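Long-range contacts in inner membrane lipoprotein SadB (Salmonella enterica, PDB 4C47), which is required for proper surface expression of the trimeric autotransporter adhesin SadA and may take a direct part in its biogenesis: residues Ala93-Ser98 against Gly161-Val166; Val107-Leu112 against Asn165-Leu170; Leu123-Thr128 against Thr150-Thr155. One frame throughout, in Å; residues are numbered along the deposited sequence.

Contact 1: Ala93-Ser98 against Gly161-Val166; sequences AGRILS and GAWTNV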
loop_
_atom_site.group_PDB
_atom_site.type_symbol
_atom_site.label_atom_id
_atom_site.label_comp_id
_atom_site.label_asym_id
_atom_site.label_seq_id
_atom_site.Cartn_x
_atom_site.Cartn_y
_atom_site.Cartn_z
ATOM N N ALA A 93 -6.219 11.147 -23.908
ATOM C CA ALA A 93 -7.410 11.881 -23.495
ATOM C C ALA A 93 -8.562 11.431 -24.371
ATOM O O ALA A 93 -8.346 10.918 -25.464
ATOM C CB ALA A 93 -7.204 13.389 -23.605
ATOM N N GLY A 94 -9.784 11.621 -23.892
ATOM C CA GLY A 94 -10.953 11.212 -24.642
ATOM C C GLY A 94 -12.105 12.173 -24.454
ATOM O O GLY A 94 -12.286 12.732 -23.371
ATOM N N ARG A 95 -12.882 12.372 -25.514
ATOM C CA ARG A 95 -14.077 13.204 -25.431
ATOM C C ARG A 95 -15.274 12.468 -26.025
ATOM O O ARG A 95 -15.211 11.950 -27.144
ATOM C CB ARG A 95 -13.860 14.557 -26.121
ATOM C CG ARG A 95 -13.507 14.469 -27.603
ATOM C CD ARG A 95 -13.074 15.817 -28.162
ATOM N NE ARG A 95 -12.877 15.755 -29.608
ATOM C CZ ARG A 95 -12.330 16.721 -30.337
ATOM N NH1 ARG A 95 -11.907 17.838 -29.764
ATOM N NH2 ARG A 95 -12.201 16.559 -31.646
ATOM N N ILE A 96 -16.360 12.408 -25.260
ATOM C CA ILE A 96 -17.552 11.687 -25.683
ATOM C C ILE A 96 -18.434 12.564 -26.568
ATOM O O ILE A 96 -18.930 13.603 -26.136
ATOM C CB ILE A 96 -18.364 11.180 -24.476
ATOM C CG1 ILE A 96 -17.512 10.240 -23.621
ATOM C CG2 ILE A 96 -19.620 10.480 -24.949
ATOM C CD1 ILE A 96 -18.267 9.607 -22.476
ATOM N N LEU A 97 -18.617 12.140 -27.813
ATOM C CA LEU A 97 -19.431 12.888 -28.764
ATOM C C LEU A 97 -20.912 12.573 -28.587
ATOM O O LEU A 97 -21.743 13.482 -28.536
ATOM C CB LEU A 97 -18.990 12.586 -30.198
ATOM C CG LEU A 97 -17.504 12.807 -30.490
ATOM C CD1 LEU A 97 -17.162 12.350 -31.899
ATOM C CD2 LEU A 97 -17.121 14.266 -30.285
ATOM N N SER A 98 -21.239 11.286 -28.487
ATOM C CA SER A 98 -22.627 10.868 -28.320
ATOM C C SER A 98 -22.755 9.423 -27.857
ATOM O O SER A 98 -21.875 8.597 -28.101
ATOM C CB SER A 98 -23.404 11.044 -29.625
ATOM O OG SER A 98 -22.911 10.185 -30.634
ATOM N N GLY A 161 -1.406 14.432 -30.668
ATOM C CA GLY A 161 -2.207 15.643 -30.714
ATOM C C GLY A 161 -3.452 15.555 -31.578
ATOM O O GLY A 161 -4.271 16.475 -31.590
ATOM N N ALA A 162 -3.603 14.444 -32.292
ATOM C CA ALA A 162 -4.704 14.290 -33.238
ATOM C C ALA A 162 -5.905 13.551 -32.655
ATOM O O ALA A 162 -5.853 12.342 -32.422
ATOM C CB ALA A 162 -4.222 13.595 -34.509
ATOM N N TRP A 163 -6.983 14.292 -32.415
ATOM C CA TRP A 163 -8.246 13.697 -32.003
ATOM C C TRP A 163 -8.709 12.699 -33.056
ATOM O O TRP A 163 -8.868 13.052 -34.224
ATOM C CB TRP A 163 -9.311 14.778 -31.809
ATOM C CG TRP A 163 -9.102 15.632 -30.594
ATOM C CD1 TRP A 163 -8.651 16.920 -30.562
ATOM C CD2 TRP A 163 -9.341 15.257 -29.229
ATOM N NE1 TRP A 163 -8.593 17.370 -29.261
ATOM C CE2 TRP A 163 -9.012 16.369 -28.425
ATOM C CE3 TRP A 163 -9.801 14.090 -28.610
ATOM C CZ2 TRP A 163 -9.129 16.348 -27.035
ATOM C CZ3 TRP A 163 -9.919 14.072 -27.227
ATOM C CH2 TRP A 163 -9.582 15.193 -26.457
ATOM N N THR A 164 -8.930 11.457 -32.641
ATOM C CA THR A 164 -9.242 10.391 -33.588
ATOM C C THR A 164 -10.546 9.673 -33.244
ATOM O O THR A 164 -10.783 9.311 -32.091
ATOM C CB THR A 164 -8.094 9.369 -33.663
ATOM O OG1 THR A 164 -6.851 10.062 -33.838
ATOM C CG2 THR A 164 -8.306 8.399 -34.824
ATOM N N ASN A 165 -11.386 9.475 -34.255
ATOM C CA ASN A 165 -12.689 8.843 -34.072
ATOM C C ASN A 165 -12.612 7.378 -33.652
ATOM O O ASN A 165 -12.004 6.556 -34.335
ATOM C CB ASN A 165 -13.527 8.979 -35.344
ATOM C CG ASN A 165 -14.784 9.792 -35.127
ATOM O OD1 ASN A 165 -15.515 9.576 -34.159
ATOM N ND2 ASN A 165 -15.037 10.740 -36.019
ATOM N N VAL A 166 -13.232 7.063 -32.519
ATOM C CA VAL A 166 -13.283 5.697 -32.009
ATOM C C VAL A 166 -14.706 5.361 -31.559
ATOM O O VAL A 166 -15.381 6.185 -30.933
ATOM C CB VAL A 166 -12.298 5.490 -30.836
ATOM C CG1 VAL A 166 -12.454 4.102 -30.235
ATOM C CG2 VAL A 166 -10.865 5.708 -31.299
#
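A cation-pi stack between R95 and W163 spans two strands of the SadB beta-sandwich that are not neighbours: R95 lies on strand 91-102, W163 belongs to segment 161-166, which lies on strand 164-171, and strand 105-114 runs between them. The guanidinium lies flat on the indole, the two planes only 6° apart and their centres separated by 3.5 Å. The arginine starts with CG between its own backbone N and carbonyl carbon (chi1 60°), then runs extended from CG to NE across the tryptophan. R95 CD therefore sits over the six-membered ring, a CH-pi contact of 3.7 Å to its centroid, while R95 CZ lies 3.5 Å from the centroid of the five-membered ring. Beyond CZ the two amino groups part: NH2 comes over W163 CB and CG, whereas NH1 reaches the nitrogen side, 3.4 Å from W163 NE1. Both of these nitrogens are donors, so that approach is stacking and not a hydrogen bond. At the far end of the indole, G94 CA meets the ring edge in plane, 4.0 Å from W163 CZ3, and A93 CB packs 4.1 Å from W163 CH2. I118 of a second subunit packs on both A93 and W163, which brings this corner of the sheet to a subunit boundary. Further along, L97, which with S98 faces H109 in a classic beta bulge, touches N165 with CD1, 3.9 Å from OD1. R95 NE also forms a salt bridge with OD2 of D111 on the intervening strand. The arginine thus gives a flat face to tryptophan and a polar N-H to aspartate, two attractions that need not compete and that probably together fix the rotation of the guanidinium.

Contact 2: Val107-Leu112 against Asn165-Leu170; sequences VIHLDL and NVTLTL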
loop_
_atom_site.group_PDB
_atom_site.type_symbol
_atom_site.label_atom_id
_atom_site.label_comp_id
_atom_site.label_asym_id
_atom_site.label_seq_id
_atom_site.Cartn_x
_atom_site.Cartn_y
_atom_site.Cartn_z
ATOM N N VAL A 107 -24.084 2.448 -28.212
ATOM C CA VAL A 107 -22.860 2.698 -28.947
ATOM C C VAL A 107 -22.342 4.072 -28.566
ATOM O O VAL A 107 -23.067 5.064 -28.640
ATOM C CB VAL A 107 -23.068 2.575 -30.468
ATOM C CG1 VAL A 107 -22.009 3.355 -31.223
ATOM C CG2 VAL A 107 -23.048 1.113 -30.877
ATOM N N ILE A 108 -21.091 4.120 -28.123
ATOM C CA ILE A 108 -20.469 5.379 -27.755
ATOM C C ILE A 108 -19.524 5.843 -28.848
ATOM O O ILE A 108 -18.530 5.181 -29.145
ATOM C CB ILE A 108 -19.668 5.258 -26.451
ATOM C CG1 ILE A 108 -20.555 4.729 -25.323
ATOM C CG2 ILE A 108 -19.056 6.602 -26.080
ATOM C CD1 ILE A 108 -19.833 4.593 -24.001
ATOM N N HIS A 109 -19.843 6.982 -29.450
ATOM C CA HIS A 109 -18.938 7.610 -30.399
ATOM C C HIS A 109 -18.091 8.613 -29.643
ATOM O O HIS A 109 -18.619 9.508 -28.990
ATOM C CB HIS A 109 -19.719 8.311 -31.510
ATOM C CG HIS A 109 -20.586 7.391 -32.308
ATOM N ND1 HIS A 109 -20.155 6.789 -33.471
ATOM C CD2 HIS A 109 -21.853 6.960 -32.106
ATOM C CE1 HIS A 109 -21.123 6.030 -33.953
ATOM N NE2 HIS A 109 -22.165 6.117 -33.145
ATOM N N LEU A 110 -16.774 8.454 -29.714
ATOM C CA LEU A 110 -15.881 9.375 -29.027
ATOM C C LEU A 110 -14.655 9.710 -29.864
ATOM O O LEU A 110 -14.444 9.148 -30.937
ATOM C CB LEU A 110 -15.443 8.813 -27.674
ATOM C CG LEU A 110 -14.557 7.573 -27.648
ATOM C CD1 LEU A 110 -13.713 7.547 -26.385
ATOM C CD2 LEU A 110 -15.400 6.320 -27.727
ATOM N N ASP A 111 -13.855 10.644 -29.364
ATOM C CA ASP A 111 -12.540 10.909 -29.926
ATOM C C ASP A 111 -11.491 10.566 -28.880
ATOM O O ASP A 111 -11.634 10.908 -27.705
ATOM C CB ASP A 111 -12.399 12.377 -30.343
ATOM C CG ASP A 111 -13.166 12.705 -31.610
ATOM O OD1 ASP A 111 -13.336 11.800 -32.455
ATOM O OD2 ASP A 111 -13.592 13.870 -31.763
ATOM N N LEU A 112 -10.445 9.870 -29.308
ATOM C CA LEU A 112 -9.291 9.635 -28.459
ATOM C C LEU A 112 -8.121 10.430 -29.016
ATOM O O LEU A 112 -8.029 10.643 -30.229
ATOM C CB LEU A 112 -8.939 8.147 -28.422
ATOM C CG LEU A 112 -9.909 7.195 -27.717
ATOM C CD1 LEU A 112 -9.440 5.755 -27.859
ATOM C CD2 LEU A 112 -10.055 7.563 -26.248
ATOM N N ASN A 165 -11.386 9.475 -34.255
ATOM C CA ASN A 165 -12.689 8.843 -34.072
ATOM C C ASN A 165 -12.612 7.378 -33.652
ATOM O O ASN A 165 -12.004 6.556 -34.335
ATOM C CB ASN A 165 -13.527 8.979 -35.344
ATOM C CG ASN A 165 -14.784 9.792 -35.127
ATOM O OD1 ASN A 165 -15.515 9.576 -34.159
ATOM N ND2 ASN A 165 -15.037 10.740 -36.019
ATOM N N VAL A 166 -13.232 7.063 -32.519
ATOM C CA VAL A 166 -13.283 5.697 -32.009
ATOM C C VAL A 166 -14.706 5.361 -31.559
ATOM O O VAL A 166 -15.381 6.185 -30.933
ATOM C CB VAL A 166 -12.298 5.490 -30.836
ATOM C CG1 VAL A 166 -12.454 4.102 -30.235
ATOM C CG2 VAL A 166 -10.865 5.708 -31.299
ATOM N N THR A 167 -15.160 4.157 -31.896
ATOM C CA THR A 167 -16.503 3.706 -31.545
ATOM C C THR A 167 -16.482 2.507 -30.596
ATOM O O THR A 167 -15.873 1.479 -30.890
ATOM C CB THR A 167 -17.312 3.340 -32.803
ATOM O OG1 THR A 167 -17.635 4.535 -33.526
ATOM C CG2 THR A 167 -18.599 2.620 -32.422
ATOM N N LEU A 168 -17.154 2.651 -29.458
ATOM C CA LEU A 168 -17.274 1.569 -28.492
ATOM C C LEU A 168 -18.675 0.977 -28.544
ATOM O O LEU A 168 -19.635 1.611 -28.114
ATOM C CB LEU A 168 -16.998 2.082 -27.078
ATOM C CG LEU A 168 -15.703 2.858 -26.858
ATOM C CD1 LEU A 168 -15.581 3.298 -25.405
ATOM C CD2 LEU A 168 -14.494 2.041 -27.280
ATOM N N THR A 169 -18.792 -0.237 -29.073
ATOM C CA THR A 169 -20.079 -0.918 -29.097
ATOM C C THR A 169 -20.240 -1.746 -27.828
ATOM O O THR A 169 -19.479 -2.681 -27.581
ATOM C CB THR A 169 -20.253 -1.808 -30.341
ATOM O OG1 THR A 169 -19.556 -3.043 -30.152
ATOM C CG2 THR A 169 -19.724 -1.106 -31.579
ATOM N N LEU A 170 -21.232 -1.384 -27.023
ATOM C CA LEU A 170 -21.459 -2.025 -25.736
ATOM C C LEU A 170 -22.842 -2.663 -25.696
ATOM O O LEU A 170 -23.829 -1.999 -25.377
ATOM C CB LEU A 170 -21.334 -0.992 -24.617
ATOM C CG LEU A 170 -20.067 -0.136 -24.647
ATOM C CD1 LEU A 170 -20.076 0.867 -23.510
ATOM C CD2 LEU A 170 -18.829 -1.017 -24.576
#
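L110 drives its CD2 branch into the hollow between the V166 carbonyl and the L168 side chain, touching L168 CG at 3.6 Å and resting close to the carbonyl oxygen of V166. Its chi1 of 67° sets CG between the backbone N and carbonyl carbon, and from there CD2 reaches over to the neighbouring strand. On one flank of this knob, L112 CD1 presses on V166 CG2 at 3.7 Å, close also to V166 CB. On the other, I108 and L168 meet CB to CB. The tip of I108 goes on to the next leucine, I108 CD1 lying 3.8 Å from L170 CD1. I108, L110, V166 and L168 all point to one face of the sheet, toward the second layer of the beta-sandwich: V166 and L168 pack on M152 and L168 also on M127, while at the flanking ends L112 meets F125 and L170 meets W129. Beneath this relief the strands run antiparallel, their short axes 4.7 Å apart. I108 with L168 and L110 with V166 are the hydrogen-bonded pairs, each joined by two nearly straight bonds. Between them, H109 and T167 form a non-hydrogen-bonded pair whose side chains lie side by side on the opposite face. There V107 straddles two threonines: V107 CG1 abuts T167 CG2 at 3.7 Å, and V107 CG2 lies alongside T169, 4.0 Å from its CA and slightly farther from its methyl. At the other end of this face, D111 turns OD1 against the backbone of N165, 3.4 Å from its CA, while its second oxygen, OD2, is held in a salt bridge by NE of R95 on strand 91-102.

Contact 3: Leu123-Thr128 against Thr150-Thr155; sequences LAFNMT and TKMDST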
loop_
_atom_site.group_PDB
_atom_site.type_symbol
_atom_site.label_atom_id
_atom_site.label_comp_id
_atom_site.label_asym_id
_atom_site.label_seq_id
_atom_site.Cartn_x
_atom_site.Cartn_y
_atom_site.Cartn_z
ATOM N N LEU A 123 -3.136 -0.351 -30.011
ATOM C CA LEU A 123 -3.605 -0.331 -28.636
ATOM C C LEU A 123 -4.803 -1.259 -28.497
ATOM O O LEU A 123 -5.606 -1.392 -29.420
ATOM C CB LEU A 123 -4.009 1.089 -28.228
ATOM C CG LEU A 123 -2.922 2.059 -27.759
ATOM C CD1 LEU A 123 -3.471 3.472 -27.674
ATOM C CD2 LEU A 123 -2.375 1.632 -26.411
ATOM N N ALA A 124 -4.915 -1.905 -27.342
ATOM C CA ALA A 124 -6.092 -2.699 -27.019
ATOM C C ALA A 124 -6.739 -2.127 -25.762
ATOM O O ALA A 124 -6.048 -1.631 -24.872
ATOM C CB ALA A 124 -5.717 -4.157 -26.820
ATOM N N PHE A 125 -8.063 -2.186 -25.690
ATOM C CA PHE A 125 -8.768 -1.590 -24.563
ATOM C C PHE A 125 -9.541 -2.626 -23.757
ATOM O O PHE A 125 -10.388 -3.333 -24.296
ATOM C CB PHE A 125 -9.717 -0.492 -25.049
ATOM C CG PHE A 125 -9.035 0.605 -25.814
ATOM C CD1 PHE A 125 -8.470 1.685 -25.153
ATOM C CD2 PHE A 125 -8.958 0.558 -27.197
ATOM C CE1 PHE A 125 -7.840 2.693 -25.859
ATOM C CE2 PHE A 125 -8.331 1.561 -27.907
ATOM C CZ PHE A 125 -7.770 2.630 -27.237
ATOM N N ASN A 126 -9.247 -2.719 -22.467
ATOM C CA ASN A 126 -10.066 -3.532 -21.579
ATOM C C ASN A 126 -11.259 -2.705 -21.126
ATOM O O ASN A 126 -11.090 -1.618 -20.579
ATOM C CB ASN A 126 -9.254 -4.019 -20.379
ATOM C CG ASN A 126 -8.165 -4.998 -20.774
ATOM O OD1 ASN A 126 -8.302 -5.732 -21.753
ATOM N ND2 ASN A 126 -7.077 -5.017 -20.013
ATOM N N MET A 127 -12.466 -3.203 -21.375
ATOM C CA MET A 127 -13.663 -2.434 -21.055
ATOM C C MET A 127 -14.686 -3.217 -20.244
ATOM O O MET A 127 -14.950 -4.389 -20.515
ATOM C CB MET A 127 -14.312 -1.887 -22.327
ATOM C CG MET A 127 -13.465 -0.860 -23.054
ATOM S SD MET A 127 -14.287 -0.228 -24.521
ATOM C CE MET A 127 -14.708 -1.760 -25.348
ATOM N N THR A 128 -15.253 -2.550 -19.244
ATOM C CA THR A 128 -16.310 -3.119 -18.418
ATOM C C THR A 128 -17.404 -2.075 -18.285
ATOM O O THR A 128 -17.114 -0.914 -18.042
ATOM C CB THR A 128 -15.787 -3.485 -17.017
ATOM O OG1 THR A 128 -14.680 -4.386 -17.140
ATOM C CG2 THR A 128 -16.886 -4.139 -16.185
ATOM N N THR A 150 -15.404 -6.737 -22.187
ATOM C CA THR A 150 -14.823 -7.158 -23.458
ATOM C C THR A 150 -13.488 -6.466 -23.717
ATOM O O THR A 150 -13.178 -5.440 -23.105
ATOM C CB THR A 150 -15.767 -6.877 -24.648
ATOM O OG1 THR A 150 -15.354 -7.648 -25.784
ATOM C CG2 THR A 150 -15.757 -5.397 -25.007
ATOM N N LYS A 151 -12.696 -7.036 -24.618
ATOM C CA LYS A 151 -11.443 -6.418 -25.028
ATOM C C LYS A 151 -11.560 -5.928 -26.465
ATOM O O LYS A 151 -11.782 -6.718 -27.382
ATOM C CB LYS A 151 -10.278 -7.403 -24.914
ATOM C CG LYS A 151 -8.913 -6.758 -25.118
ATOM C CD LYS A 151 -7.861 -7.778 -25.526
ATOM C CE LYS A 151 -7.731 -8.885 -24.496
ATOM N NZ LYS A 151 -7.280 -8.362 -23.178
ATOM N N MET A 152 -11.416 -4.622 -26.655
ATOM C CA MET A 152 -11.453 -4.043 -27.989
ATOM C C MET A 152 -10.060 -3.983 -28.596
ATOM O O MET A 152 -9.223 -3.178 -28.181
ATOM C CB MET A 152 -12.060 -2.641 -27.963
ATOM C CG MET A 152 -12.144 -2.000 -29.337
ATOM S SD MET A 152 -12.647 -0.273 -29.295
ATOM C CE MET A 152 -12.646 0.113 -31.045
ATOM N N ASP A 153 -9.816 -4.852 -29.571
ATOM C CA ASP A 153 -8.589 -4.810 -30.353
ATOM C C ASP A 153 -8.724 -3.745 -31.431
ATOM O O ASP A 153 -9.667 -3.769 -32.224
ATOM C CB ASP A 153 -8.313 -6.170 -30.998
ATOM C CG ASP A 153 -7.694 -7.158 -30.031
ATOM O OD1 ASP A 153 -6.839 -6.741 -29.218
ATOM O OD2 ASP A 153 -8.060 -8.353 -30.082
ATOM N N SER A 154 -7.787 -2.806 -31.455
ATOM C CA SER A 154 -7.806 -1.759 -32.468
ATOM C C SER A 154 -6.463 -1.664 -33.175
ATOM O O SER A 154 -5.408 -1.738 -32.545
ATOM C CB SER A 154 -8.167 -0.407 -31.847
ATOM O OG SER A 154 -7.015 0.266 -31.377
ATOM N N THR A 155 -6.516 -1.510 -34.492
ATOM C CA THR A 155 -5.319 -1.271 -35.285
ATOM C C THR A 155 -5.191 0.224 -35.529
ATOM O O THR A 155 -4.436 0.663 -36.395
ATOM C CB THR A 155 -5.377 -2.010 -36.632
ATOM O OG1 THR A 155 -6.577 -1.648 -37.328
ATOM C CG2 THR A 155 -5.356 -3.517 -36.413
#
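The F125 ring is approached obliquely by three groups of segment 150-155: the carbonyl oxygen of M152, the hydroxyl of S154, which stands 3.9 Å from F125 CE2, and the sulfur of M152. That sulfur makes a Met-aromatic contact, with SD 5.4 Å from the ring centroid and 57° off the ring normal. I183 and I185 of strand 180-186 and L92 of strand 91-102 also pack on this phenylalanine. The other flat group, the N126 amide, takes the ammonium of K151 in its plane, on a lone pair of OD1, with NZ 3.2 Å from that oxygen; the lysine gets there by bending at chi3 and chi4, and its NZ also forms a salt bridge with D186. Strands 124-130 and 148-153 form an antiparallel pair at one margin of the four-stranded sheet, where 148-153 is the outermost strand within the chain. F125 with M152 and M127 with T150 each share two backbone bonds. Past the strand end, the carbonyl of L123 takes S154 OG at 2.9 Å and, weakly, S154 N at 3.3 Å. On the F125 face, M127 is bent at chi3 (-52°), which brings CE to 3.8 Å from T150 CG2 and equally near M152 CB. Across on the N126 face, A124 CB abuts D153 OD1 at 3.7 Å.

Overall arrangement
Contacts 1 and 2 belong to one sheet of the sandwich, contact 3 to the other. Contacts 1 and 2 share N165 and V166, yet contact 2 joins true neighbours through backbone bonds, whereas contact 1 reaches across the intervening strand 105-114, mainly by side chains. D111 ties these two together. Contact 1, which I118 of a second subunit also touches, is carried by aromatic and charged groups, while the outer face of contact 2 mixes valine, threonines, histidine and aspartate. All three are only partly buried; the buried halves of contacts 2 and 3 are apolar and meet between the sheets, with L168 CD2 3.6 Å from M127 SD. Contact 3 adds a lysine-amide bond at its sheet margin.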